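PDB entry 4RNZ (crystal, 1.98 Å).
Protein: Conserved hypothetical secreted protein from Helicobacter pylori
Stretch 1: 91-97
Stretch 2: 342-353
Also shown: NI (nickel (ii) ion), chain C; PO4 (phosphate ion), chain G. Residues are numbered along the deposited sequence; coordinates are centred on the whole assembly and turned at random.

Stretch 1, residues 91-97: KTLLLSL
Stretch 2 (342-353) KLEELLKTHSFE

Residues 91-96 belong to a β-strand that begins earlier in the chain, with alternating side chains: Thr92, Leu94 and Ser96 point toward stretch 2, whereas Leu95 points away. Residues 342-348 are helical, in a helix that begins earlier in the chain; its axis passes 10.2 Å from the strand axis at a crossing angle of -56°. The register pairs Thr92 with Leu343, Leu94 with Leu347 and Ser96 with Phe352, their CA-CA distances falling from 9.1 to 7.5 to 6.6 Å, so the chains converge toward their C-terminal ends. No hydrogen bond links the stretches; the 350 Å² interface rests on packing.

Leu343 (chi1 t, chi2 p) leaves the helix sideways, yet its CD1 reaches to 3.6 Å from Leu94 CD2. One turn later Leu346 (m, t) points toward the strand, its CD1 lying 4.4 Å from Thr92 CG2 and its CB 4.3 Å from Leu94 CD1. Leu347 (m, t) starts sideways and brings CD2 to 4.2 Å from Leu94 CD2. Leu94 itself (m, t) thus sits among three helix leucines.

Thr349 is the first residue to leave helical phi/psi (-104/8), and His350 is extended (-134/105). The His350 side chain (chi1 m, chi2 77°) folds back on the helix: ND1 donates to Leu346 O at 2.6 Å, a bond that helps orient the ring, while NE2 binds nickel at 2.2 Å, with further ligands from elsewhere in the structure. His350 CB also lies 4.1 Å from Leu94 CD1.

After Ser351 (-80/126), the CA-to-CB bond of Phe352 (-76/0; chi1 m, chi2 -55°) points toward the strand, and its ring packs against Ser96. Ser96 (chi1 t) covers one face, its CB 3.9 Å from the ring centroid and 19° off the normal in a CH-pi contact. At the ring edge, Phe352 CE1 lies 3.9 Å from Leu94 O; Phe352 CZ is 4.1 Å from Leu94 CB.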

# COMPACT_ATOMS: atom_id res chain seq x y z
N LYS A 91 16.74 -7.86 0.29
CA LYS A 91 18.01 -7.27 0.74
C LYS A 91 18.01 -7.08 2.24
O LYS A 91 16.94 -6.98 2.86
CB LYS A 91 18.24 -5.90 0.10
CG LYS A 91 18.44 -5.96 -1.40
CD LYS A 91 19.15 -4.74 -1.95
CE LYS A 91 19.78 -5.05 -3.30
NZ LYS A 91 18.76 -5.57 -4.25
N THR A 92 19.21 -6.98 2.79
CA THR A 92 19.40 -6.60 4.18
C THR A 92 20.25 -5.35 4.30
O THR A 92 21.44 -5.35 3.95
CB THR A 92 20.05 -7.72 4.97
OG1 THR A 92 19.23 -8.89 4.87
CG2 THR A 92 20.19 -7.34 6.46
N LEU A 93 19.64 -4.29 4.81
CA LEU A 93 20.36 -3.09 5.16
C LEU A 93 20.85 -3.21 6.60
O LEU A 93 20.06 -3.43 7.52
CB LEU A 93 19.46 -1.87 5.05
CG LEU A 93 20.03 -0.54 5.53
CD1 LEU A 93 21.26 -0.13 4.74
CD2 LEU A 93 18.94 0.51 5.40
N LEU A 94 22.16 -3.06 6.79
CA LEU A 94 22.76 -2.89 8.12
C LEU A 94 23.39 -1.50 8.22
O LEU A 94 24.17 -1.08 7.35
CB LEU A 94 23.82 -3.95 8.35
CG LEU A 94 23.42 -5.40 8.15
CD1 LEU A 94 24.66 -6.27 8.29
CD2 LEU A 94 22.35 -5.83 9.14
N LEU A 95 23.08 -0.79 9.28
CA LEU A 95 23.48 0.60 9.34
C LEU A 95 23.93 0.99 10.74
O LEU A 95 23.30 0.59 11.74
CB LEU A 95 22.28 1.42 8.91
CG LEU A 95 22.42 2.88 8.55
CD1 LEU A 95 21.36 3.18 7.50
CD2 LEU A 95 22.24 3.74 9.80
N SER A 96 25.03 1.74 10.82
CA SER A 96 25.44 2.40 12.07
C SER A 96 25.13 3.88 11.91
O SER A 96 25.64 4.51 11.00
CB SER A 96 26.93 2.19 12.37
OG SER A 96 27.31 2.91 13.53
N LEU A 97 24.28 4.44 12.76
CA LEU A 97 23.86 5.82 12.58
C LEU A 97 25.02 6.86 12.60
O LEU A 97 25.84 6.89 13.51
CB LEU A 97 22.82 6.16 13.65
CG LEU A 97 22.03 7.44 13.46
CD1 LEU A 97 21.12 7.34 12.25
CD2 LEU A 97 21.20 7.73 14.70
N LYS A 342 19.88 -14.94 12.88
CA LYS A 342 20.57 -14.63 11.64
C LYS A 342 21.03 -13.18 11.62
O LYS A 342 22.17 -12.91 11.23
CB LYS A 342 19.71 -14.99 10.42
CG LYS A 342 20.11 -14.32 9.13
CD LYS A 342 21.52 -14.63 8.70
CE LYS A 342 21.67 -16.05 8.25
NZ LYS A 342 22.94 -16.12 7.48
N LEU A 343 20.20 -12.24 12.05
CA LEU A 343 20.64 -10.85 12.09
C LEU A 343 21.91 -10.66 12.95
O LEU A 343 22.84 -9.95 12.56
CB LEU A 343 19.52 -9.92 12.56
CG LEU A 343 19.92 -8.45 12.71
CD1 LEU A 343 20.40 -7.86 11.38
CD2 LEU A 343 18.78 -7.63 13.28
N GLU A 344 21.94 -11.29 14.12
CA GLU A 344 23.13 -11.20 14.98
C GLU A 344 24.38 -11.68 14.28
O GLU A 344 25.43 -11.01 14.34
CB GLU A 344 22.93 -12.00 16.28
CG GLU A 344 21.97 -11.33 17.25
CD GLU A 344 22.24 -9.83 17.42
OE1 GLU A 344 23.42 -9.45 17.69
OE2 GLU A 344 21.28 -9.04 17.29
N GLU A 345 24.26 -12.82 13.61
CA GLU A 345 25.36 -13.39 12.85
C GLU A 345 25.83 -12.45 11.76
O GLU A 345 27.03 -12.33 11.54
CB GLU A 345 24.99 -14.75 12.26
CG GLU A 345 24.85 -15.84 13.33
CD GLU A 345 24.39 -17.18 12.77
OE1 GLU A 345 24.48 -17.39 11.54
OE2 GLU A 345 23.92 -18.02 13.58
N LEU A 346 24.90 -11.78 11.08
CA LEU A 346 25.25 -10.83 10.02
C LEU A 346 25.94 -9.60 10.57
O LEU A 346 26.87 -9.07 9.95
CB LEU A 346 24.02 -10.41 9.20
CG LEU A 346 23.42 -11.50 8.31
CD1 LEU A 346 22.04 -11.08 7.80
CD2 LEU A 346 24.38 -11.81 7.16
N LEU A 347 25.47 -9.13 11.73
CA LEU A 347 26.11 -7.99 12.40
C LEU A 347 27.52 -8.38 12.85
O LEU A 347 28.42 -7.56 12.78
CB LEU A 347 25.31 -7.50 13.60
CG LEU A 347 24.02 -6.73 13.29
CD1 LEU A 347 23.11 -6.76 14.50
CD2 LEU A 347 24.28 -5.30 12.84
N LYS A 348 27.72 -9.63 13.26
CA LYS A 348 29.07 -10.05 13.67
C LYS A 348 30.01 -10.08 12.49
O LYS A 348 31.21 -9.89 12.66
CB LYS A 348 29.09 -11.44 14.31
CG LYS A 348 28.20 -11.70 15.52
CD LYS A 348 27.86 -10.47 16.37
CE LYS A 348 29.07 -9.77 16.99
NZ LYS A 348 30.07 -10.72 17.55
N THR A 349 29.49 -10.34 11.30
CA THR A 349 30.34 -10.58 10.14
C THR A 349 30.43 -9.41 9.18
O THR A 349 31.00 -9.54 8.10
CB THR A 349 29.88 -11.82 9.38
OG1 THR A 349 28.48 -11.71 9.09
CG2 THR A 349 30.13 -13.06 10.22
N HIS A 350 29.87 -8.26 9.55
CA HIS A 350 30.02 -7.04 8.77
C HIS A 350 30.34 -5.89 9.70
O HIS A 350 29.46 -5.38 10.40
CB HIS A 350 28.75 -6.75 7.98
CG HIS A 350 28.39 -7.86 7.05
ND1 HIS A 350 27.81 -9.03 7.48
CD2 HIS A 350 28.59 -8.00 5.73
CE1 HIS A 350 27.64 -9.84 6.46
NE2 HIS A 350 28.12 -9.24 5.39
N SER A 351 31.61 -5.48 9.68
CA SER A 351 32.15 -4.51 10.62
C SER A 351 31.84 -3.06 10.31
O SER A 351 32.15 -2.55 9.25
CB SER A 351 33.68 -4.63 10.70
OG SER A 351 34.23 -3.50 11.38
N PHE A 352 31.28 -2.37 11.28
CA PHE A 352 31.08 -0.94 11.17
C PHE A 352 32.37 -0.11 11.37
O PHE A 352 32.33 1.12 11.30
CB PHE A 352 29.99 -0.49 12.14
CG PHE A 352 28.63 -1.05 11.81
CD1 PHE A 352 28.06 -0.87 10.55
CD2 PHE A 352 27.90 -1.75 12.77
CE1 PHE A 352 26.80 -1.37 10.25
CE2 PHE A 352 26.64 -2.24 12.48
CZ PHE A 352 26.09 -2.06 11.22
N GLU A 353 33.50 -0.77 11.62
CA GLU A 353 34.80 -0.09 11.58
C GLU A 353 35.18 0.19 10.14
O GLU A 353 35.64 1.28 9.82
CB GLU A 353 35.89 -0.92 12.25
CG GLU A 353 35.59 -1.23 13.70
CD GLU A 353 36.82 -1.62 14.50
OE1 GLU A 353 36.64 -2.25 15.56
OE2 GLU A 353 37.96 -1.29 14.07
NI NI C . 28.16 -10.37 3.52
P PO4 G . 18.40 -3.30 -7.88
O1 PO4 G . 17.17 -2.69 -7.23
O2 PO4 G . 19.39 -2.18 -8.14
O3 PO4 G . 18.06 -3.98 -9.19
O4 PO4 G . 19.07 -4.35 -7.04